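Local coordinates for phosphatidylethanolamine-binding protein (Plasmodium vivax, PDB 2GZQ) that probably binds phosphatidylethanolamine and related phospholipids through a small anion-binding pocket, at residues H101-G106 with T122-V127; E75-I80 with L146-N151; I41-G46 with S62-I67. All blocks are in the same frame, centred on the assembly; numbering follows the deposited sequence.

Contact 1: H101-G106 with T122-V127; sequences HWAVSG and TLLPYV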
loop_
_atom_site.group_PDB
_atom_site.type_symbol
_atom_site.label_atom_id
_atom_site.label_comp_id
_atom_site.label_asym_id
_atom_site.label_seq_id
_atom_site.Cartn_x
_atom_site.Cartn_y
_atom_site.Cartn_z
ATOM N N HIS A 101 -4.624 -4.120 3.791
ATOM C CA HIS A 101 -5.112 -3.251 4.834
ATOM C C HIS A 101 -5.978 -2.103 4.345
ATOM O O HIS A 101 -6.820 -1.611 5.116
ATOM C CB HIS A 101 -3.907 -2.697 5.598
ATOM C CG HIS A 101 -3.215 -3.729 6.406
ATOM N ND1 HIS A 101 -3.739 -4.211 7.575
ATOM C CD2 HIS A 101 -2.074 -4.430 6.193
ATOM C CE1 HIS A 101 -2.949 -5.162 8.056
ATOM N NE2 HIS A 101 -1.925 -5.310 7.233
ATOM N N TRP A 102 -5.751 -1.610 3.137
ATOM C CA TRP A 102 -6.324 -0.330 2.721
ATOM C C TRP A 102 -6.177 -0.209 1.228
ATOM O O TRP A 102 -5.117 -0.531 0.688
ATOM C CB TRP A 102 -5.591 0.807 3.452
ATOM C CG TRP A 102 -6.112 2.189 3.210
ATOM C CD1 TRP A 102 -7.402 2.573 2.962
ATOM C CD2 TRP A 102 -5.327 3.377 3.220
ATOM N NE1 TRP A 102 -7.458 3.943 2.823
ATOM C CE2 TRP A 102 -6.195 4.456 2.971
ATOM C CE3 TRP A 102 -3.964 3.630 3.421
ATOM C CZ2 TRP A 102 -5.747 5.766 2.879
ATOM C CZ3 TRP A 102 -3.522 4.942 3.358
ATOM C CH2 TRP A 102 -4.410 5.997 3.094
ATOM N N ALA A 103 -7.232 0.248 0.560
ATOM C CA ALA A 103 -7.176 0.593 -0.859
ATOM C C ALA A 103 -8.025 1.803 -1.124
ATOM O O ALA A 103 -9.236 1.792 -0.883
ATOM C CB ALA A 103 -7.660 -0.554 -1.739
ATOM N N VAL A 104 -7.413 2.859 -1.648
ATOM C CA VAL A 104 -8.117 4.094 -1.951
ATOM C C VAL A 104 -7.672 4.535 -3.337
ATOM O O VAL A 104 -6.497 4.508 -3.668
ATOM C CB VAL A 104 -7.898 5.164 -0.855
ATOM C CG1 VAL A 104 -6.424 5.484 -0.654
ATOM C CG2 VAL A 104 -8.692 6.408 -1.140
ATOM N N SER A 105 -8.647 4.942 -4.144
ATOM C CA SER A 105 -8.431 5.266 -5.537
ATOM C C SER A 105 -9.024 6.616 -5.886
ATOM O O SER A 105 -10.064 6.994 -5.347
ATOM C CB SER A 105 -9.076 4.148 -6.348
ATOM O OG SER A 105 -8.912 4.312 -7.747
ATOM N N GLY A 106 -8.388 7.386 -6.742
ATOM C CA GLY A 106 -8.948 8.666 -7.165
ATOM C C GLY A 106 -8.197 9.899 -6.724
ATOM O O GLY A 106 -8.651 11.024 -6.987
ATOM N N THR A 122 -12.963 4.869 -1.552
ATOM C CA THR A 122 -12.369 3.915 -0.649
ATOM C C THR A 122 -12.837 2.497 -0.983
ATOM O O THR A 122 -13.959 2.102 -0.669
ATOM C CB THR A 122 -12.632 4.290 0.815
ATOM O OG1 THR A 122 -11.985 5.546 1.083
ATOM C CG2 THR A 122 -12.094 3.262 1.766
ATOM N N LEU A 123 -12.006 1.773 -1.702
ATOM C CA LEU A 123 -12.363 0.446 -2.172
ATOM C C LEU A 123 -12.267 -0.581 -1.041
ATOM O O LEU A 123 -13.044 -1.504 -0.951
ATOM C CB LEU A 123 -11.442 0.042 -3.321
ATOM C CG LEU A 123 -11.544 0.887 -4.579
ATOM C CD1 LEU A 123 -10.405 0.504 -5.551
ATOM C CD2 LEU A 123 -12.873 0.730 -5.237
ATOM N N LEU A 124 -11.305 -0.382 -0.141
ATOM C CA LEU A 124 -11.193 -1.168 1.090
ATOM C C LEU A 124 -10.817 -0.215 2.222
ATOM O O LEU A 124 -9.705 0.337 2.208
ATOM C CB LEU A 124 -10.135 -2.264 0.955
ATOM C CG LEU A 124 -10.481 -3.333 -0.084
ATOM C CD1 LEU A 124 -9.250 -4.189 -0.371
ATOM C CD2 LEU A 124 -11.632 -4.221 0.403
ATOM N N PRO A 125 -11.708 -0.047 3.221
ATOM C CA PRO A 125 -11.373 0.924 4.240
ATOM C C PRO A 125 -10.222 0.426 5.115
ATOM O O PRO A 125 -10.032 -0.781 5.306
ATOM C CB PRO A 125 -12.664 1.058 5.047
ATOM C CG PRO A 125 -13.388 -0.234 4.842
ATOM C CD PRO A 125 -12.996 -0.719 3.482
ATOM N N TYR A 126 -9.458 1.365 5.649
ATOM C CA TYR A 126 -8.274 1.066 6.440
ATOM C C TYR A 126 -8.591 0.154 7.604
ATOM O O TYR A 126 -9.485 0.467 8.414
ATOM C CB TYR A 126 -7.678 2.378 6.971
ATOM C CG TYR A 126 -6.401 2.161 7.732
ATOM C CD1 TYR A 126 -5.183 2.172 7.098
ATOM C CD2 TYR A 126 -6.423 1.924 9.100
ATOM C CE1 TYR A 126 -4.012 1.988 7.793
ATOM C CE2 TYR A 126 -5.249 1.706 9.815
ATOM C CZ TYR A 126 -4.043 1.714 9.146
ATOM O OH TYR A 126 -2.846 1.484 9.815
ATOM N N VAL A 127 -7.811 -0.911 7.754
ATOM C CA VAL A 127 -7.758 -1.662 9.000
ATOM C C VAL A 127 -6.297 -1.827 9.338
ATOM O O VAL A 127 -5.471 -2.130 8.463
ATOM C CB VAL A 127 -8.458 -3.021 8.887
ATOM C CG1 VAL A 127 -9.924 -2.845 8.537
ATOM C CG2 VAL A 127 -7.761 -3.919 7.875
HETATM O O HOH W 1 -9.682 5.823 2.587
#
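Trp102 and Tyr126 form the aromatic part of this contact. The edge of Tyr126 is turned toward a face of the Trp102 indole, off centre, with the ring planes at 75°. Tyr126 CB sits over the same face, 4.2 Å from the centroid of the five-membered ring, in a CH-pi contact. Val104 CG1 covers the opposite face toward its rim, so the indole lies between two side chains. Trp102 CG is anti to the backbone N (chi1 -176°), beside the carbonyl carbon.

The polar contacts are mostly backbone bonds. Ala103 N donates to Leu124 O at 3.0 Å, on a lone pair and nearly straight. Ala103 O takes Leu124 N at 3.1 Å and, more weakly, Leu123 N. His101 is gripped twice by Val127. Val127 N reaches His101 O at 2.9 Å, and His101 ND1 donates back to Val127 O at 2.8 Å. This second bond helps to set the turn of the imidazole, though the oxygen lies 20° out of the ring plane. A water accepts from Trp102 NE1 at 2.9 Å and also hydrogen-bonds Thr122 OG1. The phenol OH of Tyr126 bonds to Thr60 O.

Ala103 CB packs on Leu124 CB (4.0 Å), and Leu123 CB also lies against Ala103 CB.

Leu123 and Leu124 both face Ala103, which makes a classic beta bulge in strand 121-124, the outermost strand of the mixed sheet on this side. In relatives, the equivalent histidine-bearing strand borders the anion-binding pocket, so this corner probably does too.

Contact 2: E75-I80 with L146-N151; sequences EDYCYI and LVKEEN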
loop_
_atom_site.group_PDB
_atom_site.type_symbol
_atom_site.label_atom_id
_atom_site.label_comp_id
_atom_site.label_asym_id
_atom_site.label_seq_id
_atom_site.Cartn_x
_atom_site.Cartn_y
_atom_site.Cartn_z
ATOM N N GLU A 75 -2.528 14.683 -15.855
ATOM C CA GLU A 75 -3.883 15.043 -16.218
ATOM C C GLU A 75 -4.667 13.819 -16.669
ATOM O O GLU A 75 -4.164 12.998 -17.438
ATOM C CB GLU A 75 -3.837 16.042 -17.365
ATOM C CG GLU A 75 -5.196 16.606 -17.769
ATOM C CD GLU A 75 -5.138 17.477 -19.020
ATOM O OE1 GLU A 75 -6.213 17.873 -19.513
ATOM O OE2 GLU A 75 -4.020 17.763 -19.507
ATOM N N ASP A 76 -5.886 13.710 -16.160
ATOM C CA ASP A 76 -6.799 12.599 -16.428
ATOM C C ASP A 76 -6.392 11.256 -15.855
ATOM O O ASP A 76 -7.019 10.228 -16.144
ATOM C CB ASP A 76 -7.137 12.504 -17.909
ATOM C CG ASP A 76 -7.804 13.757 -18.435
ATOM O OD1 ASP A 76 -8.658 14.346 -17.733
ATOM O OD2 ASP A 76 -7.462 14.154 -19.556
ATOM N N TYR A 77 -5.371 11.278 -15.003
ATOM C CA TYR A 77 -4.999 10.140 -14.181
ATOM C C TYR A 77 -5.154 10.490 -12.714
ATOM O O TYR A 77 -5.194 11.658 -12.327
ATOM C CB TYR A 77 -3.550 9.686 -14.487
ATOM C CG TYR A 77 -3.466 8.936 -15.791
ATOM C CD1 TYR A 77 -3.514 7.552 -15.802
ATOM C CD2 TYR A 77 -3.440 9.612 -17.000
ATOM C CE1 TYR A 77 -3.480 6.856 -16.969
ATOM C CE2 TYR A 77 -3.407 8.915 -18.196
ATOM C CZ TYR A 77 -3.438 7.533 -18.170
ATOM O OH TYR A 77 -3.434 6.864 -19.383
ATOM N N CYS A 78 -5.225 9.452 -11.898
ATOM C CA CYS A 78 -5.200 9.665 -10.468
ATOM C C CYS A 78 -4.349 8.579 -9.821
ATOM O O CYS A 78 -3.963 7.592 -10.461
ATOM C CB CYS A 78 -6.615 9.717 -9.900
ATOM S SG CYS A 78 -7.553 8.257 -10.272
ATOM N N TYR A 79 -4.005 8.789 -8.564
ATOM C CA TYR A 79 -3.341 7.739 -7.816
ATOM C C TYR A 79 -4.334 6.780 -7.205
ATOM O O TYR A 79 -5.419 7.151 -6.762
ATOM C CB TYR A 79 -2.471 8.306 -6.690
ATOM C CG TYR A 79 -1.301 9.179 -7.129
ATOM C CD1 TYR A 79 -1.078 10.390 -6.532
ATOM C CD2 TYR A 79 -0.439 8.778 -8.129
ATOM C CE1 TYR A 79 -0.016 11.197 -6.906
ATOM C CE2 TYR A 79 0.625 9.583 -8.522
ATOM C CZ TYR A 79 0.837 10.783 -7.894
ATOM O OH TYR A 79 1.905 11.543 -8.330
ATOM N N ILE A 80 -3.877 5.546 -7.143
ATOM C CA ILE A 80 -4.488 4.498 -6.328
ATOM C C ILE A 80 -3.413 3.973 -5.385
ATOM O O ILE A 80 -2.276 3.715 -5.799
ATOM C CB ILE A 80 -5.131 3.381 -7.213
ATOM C CG1 ILE A 80 -5.790 2.326 -6.339
ATOM C CG2 ILE A 80 -4.137 2.818 -8.207
ATOM C CD1 ILE A 80 -6.678 1.355 -7.123
ATOM N N LEU A 146 -0.739 4.688 -10.838
ATOM C CA LEU A 146 -1.621 5.521 -11.647
ATOM C C LEU A 146 -2.728 4.686 -12.268
ATOM O O LEU A 146 -2.487 3.601 -12.810
ATOM C CB LEU A 146 -0.840 6.147 -12.811
ATOM C CG LEU A 146 0.145 7.243 -12.379
ATOM C CD1 LEU A 146 0.865 7.689 -13.651
ATOM C CD2 LEU A 146 -0.518 8.399 -11.682
ATOM N N VAL A 147 -3.926 5.227 -12.207
ATOM C CA VAL A 147 -5.103 4.698 -12.852
ATOM C C VAL A 147 -5.780 5.824 -13.623
ATOM O O VAL A 147 -5.787 6.974 -13.192
ATOM C CB VAL A 147 -6.061 4.035 -11.801
ATOM C CG1 VAL A 147 -6.532 5.020 -10.762
ATOM C CG2 VAL A 147 -7.253 3.385 -12.454
ATOM N N LYS A 148 -6.338 5.505 -14.777
ATOM C CA LYS A 148 -7.148 6.482 -15.504
ATOM C C LYS A 148 -8.289 6.952 -14.629
ATOM O O LYS A 148 -8.923 6.165 -13.959
ATOM C CB LYS A 148 -7.730 5.883 -16.779
ATOM C CG LYS A 148 -6.729 5.635 -17.841
ATOM C CD LYS A 148 -7.426 5.207 -19.134
ATOM C CE LYS A 148 -6.452 5.001 -20.261
ATOM N NZ LYS A 148 -7.144 4.432 -21.445
ATOM N N GLU A 149 -8.585 8.245 -14.677
ATOM C CA GLU A 149 -9.702 8.796 -13.914
ATOM C C GLU A 149 -10.978 7.995 -14.184
ATOM O O GLU A 149 -11.738 7.671 -13.268
ATOM C CB GLU A 149 -9.924 10.272 -14.235
ATOM C CG GLU A 149 -11.226 10.830 -13.676
ATOM C CD GLU A 149 -11.124 11.198 -12.208
ATOM O OE1 GLU A 149 -9.989 11.394 -11.726
ATOM O OE2 GLU A 149 -12.184 11.303 -11.544
ATOM N N GLU A 150 -11.223 7.672 -15.446
ATOM C CA GLU A 150 -12.481 6.997 -15.803
ATOM C C GLU A 150 -12.573 5.586 -15.212
ATOM O O GLU A 150 -13.673 5.021 -15.172
ATOM C CB GLU A 150 -12.653 6.927 -17.317
ATOM C CG GLU A 150 -11.626 6.047 -18.011
ATOM C CD GLU A 150 -11.548 6.291 -19.511
ATOM O OE1 GLU A 150 -11.192 7.417 -19.921
ATOM O OE2 GLU A 150 -11.833 5.348 -20.279
ATOM N N ASN A 151 -11.440 5.028 -14.785
ATOM C CA ASN A 151 -11.390 3.654 -14.249
ATOM C C ASN A 151 -11.184 3.606 -12.745
ATOM O O ASN A 151 -11.014 2.542 -12.179
ATOM C CB ASN A 151 -10.263 2.849 -14.925
ATOM C CG ASN A 151 -10.502 2.638 -16.391
ATOM O OD1 ASN A 151 -11.636 2.637 -16.846
ATOM N ND2 ASN A 151 -9.426 2.408 -17.137
#
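The Tyr77 ring runs side by side with the Lys148 chain, both pointing the same way. Tyr77 CE1 lies 3.6 Å from Lys148 CG, and further out Tyr77 OH is 3.7 Å from Lys148 CE. The lysine chain is extended beyond CG, and its CG and CE lie against the ring and the hydroxyl. The second flat group, the Tyr79 ring, is met by one branch of Leu146. Leu146 CD2 approaches Tyr79 CE2 and Tyr79 CD2, both at 3.6 Å, and here too the side chains are aligned. Tyr79 OH is held by Glu71 O.

The backbones join between these two groups. Cys78 N donates to Val147 O at 2.9 Å, and Val147 N returns the bond to Cys78 O at 2.9 Å. Glu149 N then donates to Asp76 O at 2.9 Å, from above the carbonyl plane. That bond ties the loop before one strand to the 3-10 turn that follows the other.

On the face of Cys78 and Val147, Ile80 CG2 meets Val147 CG1 at 4.1 Å, the side chains crossing at about a right angle. Glu149 OE2 forms a salt bridge with Lys152.

The strands are antiparallel neighbours in the mixed sheet. Strand 99-107 lies beyond 77-85, and strand 188-198 beyond 138-148. Val190 of strand 188-198 touches both Tyr79 and Leu146.

Contact 3: I41-G46 with S62-I67; sequences ISFKSG and SVPRNI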
loop_
_atom_site.group_PDB
_atom_site.type_symbol
_atom_site.label_atom_id
_atom_site.label_comp_id
_atom_site.label_asym_id
_atom_site.label_seq_id
_atom_site.Cartn_x
_atom_site.Cartn_y
_atom_site.Cartn_z
ATOM N N ILE A 41 4.637 9.546 4.607
ATOM C CA ILE A 41 3.504 8.927 5.308
ATOM C C ILE A 41 3.696 9.084 6.790
ATOM O O ILE A 41 4.684 8.609 7.348
ATOM C CB ILE A 41 3.387 7.437 5.000
ATOM C CG1 ILE A 41 3.251 7.206 3.502
ATOM C CG2 ILE A 41 2.226 6.783 5.771
ATOM C CD1 ILE A 41 3.550 5.809 3.063
ATOM N N SER A 42 2.759 9.781 7.437
ATOM C CA SER A 42 2.797 10.045 8.875
ATOM C C SER A 42 1.500 9.529 9.501
ATOM O O SER A 42 0.427 10.020 9.208
ATOM C CB SER A 42 2.902 11.554 9.110
ATOM O OG SER A 42 2.914 11.833 10.490
ATOM N N PHE A 43 1.608 8.553 10.392
ATOM C CA PHE A 43 0.455 8.152 11.190
ATOM C C PHE A 43 0.002 9.270 12.102
ATOM O O PHE A 43 -1.198 9.549 12.231
ATOM C CB PHE A 43 0.768 6.897 11.992
ATOM C CG PHE A 43 0.652 5.645 11.180
ATOM C CD1 PHE A 43 -0.594 5.090 10.950
ATOM C CD2 PHE A 43 1.776 5.055 10.617
ATOM C CE1 PHE A 43 -0.731 3.955 10.191
ATOM C CE2 PHE A 43 1.657 3.905 9.844
ATOM C CZ PHE A 43 0.392 3.355 9.628
ATOM N N LYS A 44 0.976 9.920 12.716
ATOM C CA LYS A 44 0.772 11.024 13.667
ATOM C C LYS A 44 2.156 11.621 13.879
ATOM O O LYS A 44 3.150 11.042 13.445
ATOM C CB LYS A 44 0.227 10.524 15.005
ATOM C CG LYS A 44 1.104 9.494 15.677
ATOM C CD LYS A 44 0.323 8.743 16.748
ATOM C CE LYS A 44 -0.269 7.455 16.197
ATOM N NZ LYS A 44 -1.710 7.327 16.552
ATOM N N SER A 45 2.239 12.762 14.551
ATOM C CA SER A 45 3.524 13.429 14.672
ATOM C C SER A 45 4.549 12.468 15.253
ATOM O O SER A 45 4.306 11.861 16.293
ATOM C CB SER A 45 3.410 14.662 15.559
ATOM O OG SER A 45 4.677 15.276 15.726
ATOM N N GLY A 46 5.691 12.320 14.585
ATOM C CA GLY A 46 6.766 11.491 15.117
ATOM C C GLY A 46 6.646 10.020 14.738
ATOM O O GLY A 46 7.443 9.198 15.175
ATOM N N SER A 62 -5.437 3.623 13.176
ATOM C CA SER A 62 -6.160 4.492 12.253
ATOM C C SER A 62 -5.385 4.827 11.000
ATOM O O SER A 62 -4.158 4.743 10.973
ATOM C CB SER A 62 -6.570 5.795 12.913
ATOM O OG SER A 62 -7.344 5.555 14.076
ATOM N N VAL A 63 -6.108 5.233 9.978
ATOM C CA VAL A 63 -5.505 5.596 8.710
ATOM C C VAL A 63 -4.464 6.684 8.937
ATOM O O VAL A 63 -4.631 7.533 9.807
ATOM C CB VAL A 63 -6.600 6.014 7.721
ATOM C CG1 VAL A 63 -7.210 7.346 8.072
ATOM C CG2 VAL A 63 -6.104 6.034 6.301
ATOM N N PRO A 64 -3.354 6.667 8.203
ATOM C CA PRO A 64 -2.386 7.753 8.392
ATOM C C PRO A 64 -3.014 9.132 8.338
ATOM O O PRO A 64 -3.799 9.422 7.434
ATOM C CB PRO A 64 -1.411 7.533 7.247
ATOM C CG PRO A 64 -1.408 6.036 7.064
ATOM C CD PRO A 64 -2.860 5.648 7.255
ATOM N N ARG A 65 -2.654 10.004 9.267
ATOM C CA ARG A 65 -3.228 11.333 9.295
ATOM C C ARG A 65 -2.768 12.144 8.079
ATOM O O ARG A 65 -3.533 12.952 7.554
ATOM C CB ARG A 65 -2.847 12.059 10.587
ATOM C CG ARG A 65 -3.581 13.370 10.762
ATOM C CD ARG A 65 -3.357 13.998 12.123
ATOM N NE ARG A 65 -4.036 15.295 12.240
ATOM C CZ ARG A 65 -3.943 16.091 13.300
ATOM N NH1 ARG A 65 -4.581 17.243 13.332
ATOM N NH2 ARG A 65 -3.211 15.734 14.335
ATOM N N ASN A 66 -1.501 12.021 7.704
ATOM C CA ASN A 66 -0.952 12.840 6.628
ATOM C C ASN A 66 -0.119 12.029 5.676
ATOM O O ASN A 66 0.842 11.366 6.098
ATOM C CB ASN A 66 -0.098 13.981 7.173
ATOM C CG ASN A 66 -0.919 15.023 7.815
ATOM O OD1 ASN A 66 -1.532 15.841 7.143
ATOM N ND2 ASN A 66 -0.977 14.977 9.127
ATOM N N ILE A 67 -0.467 12.079 4.393
ATOM C CA ILE A 67 0.344 11.521 3.344
ATOM C C ILE A 67 0.601 12.624 2.352
ATOM O O ILE A 67 -0.284 13.439 2.093
ATOM C CB ILE A 67 -0.339 10.323 2.695
ATOM C CG1 ILE A 67 -0.452 9.184 3.700
ATOM C CG2 ILE A 67 0.402 9.879 1.439
ATOM C CD1 ILE A 67 -1.223 7.998 3.210
HETATM O O HOH W 2 0.743 13.597 11.040
HETATM O O HOH W 3 -3.218 7.601 12.191
#
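Pro64 packs tightly against Phe43 and Ile41, while exposed Arg65 and partly exposed Asn66 form the looser side. Pro64 CG sits over one face of the Phe43 ring, offset toward the rim, 4.2 Å from the centroid in a CH-pi contact. Ile41 CG2 is 3.9 Å from Pro64 CG and also nears Ile67 CG1. Ser62 O lies in the ring plane at the edge, 3.6 Å from Phe43 CD1. The phenylalanine CB points away from the other segment, yet the ring ends nearer it, against the proline.

Buried Ser42 carries the firmer backbone bonds. Ser42 N donates to Asn66 O at 2.8 Å, and Asn66 N returns a longer, nearly straight bond to Ser42 O at 3.2 Å. Arg65 N reaches Phe43 O only weakly. Arg65 and Asn66 form a classic beta bulge opposite Ser42, just before the corner at Phe43.

On the solvent side a water bridges the two strands. It accepts from Asn66 ND2 at 2.9 Å and hydrogen-bonds Ser42 OG at 2.9 Å. The extended Arg65 chain leads away from the contact, though its CB stays near Phe43 O.

Strands 39-42 and 66-69 are the inner pair of a four-stranded antiparallel sheet. They are flanked by 47-49 and 111-113, and Trp102 of strand 99-107 packs against Pro64 and Ile67.

Overall arrangement
Contacts 1 and 2 belong to the same mixed sheet, where strands 77-85 and 99-107 are neighbours. Their centres are about 15 Å apart, and Gly106 N lies 3.0 Å from Tyr79 O, a probable hydrogen bond. Along the chain, contact 1 is nested within the loop closed by contact 2. Contact 3 lies in the second sheet, its centre also about 15 Å from that of contact 1. These two meet largely through loop residues: Tyr126 OH is 3.3 Å from Phe43 CE1, and Trp102 CZ2 is 3.5 Å from Val63 CG2. Contacts 2 and 3 do not touch, with nearest atoms about 8 Å apart. Contact 1 probably borders the ligand pocket, as the corresponding strand does in relatives.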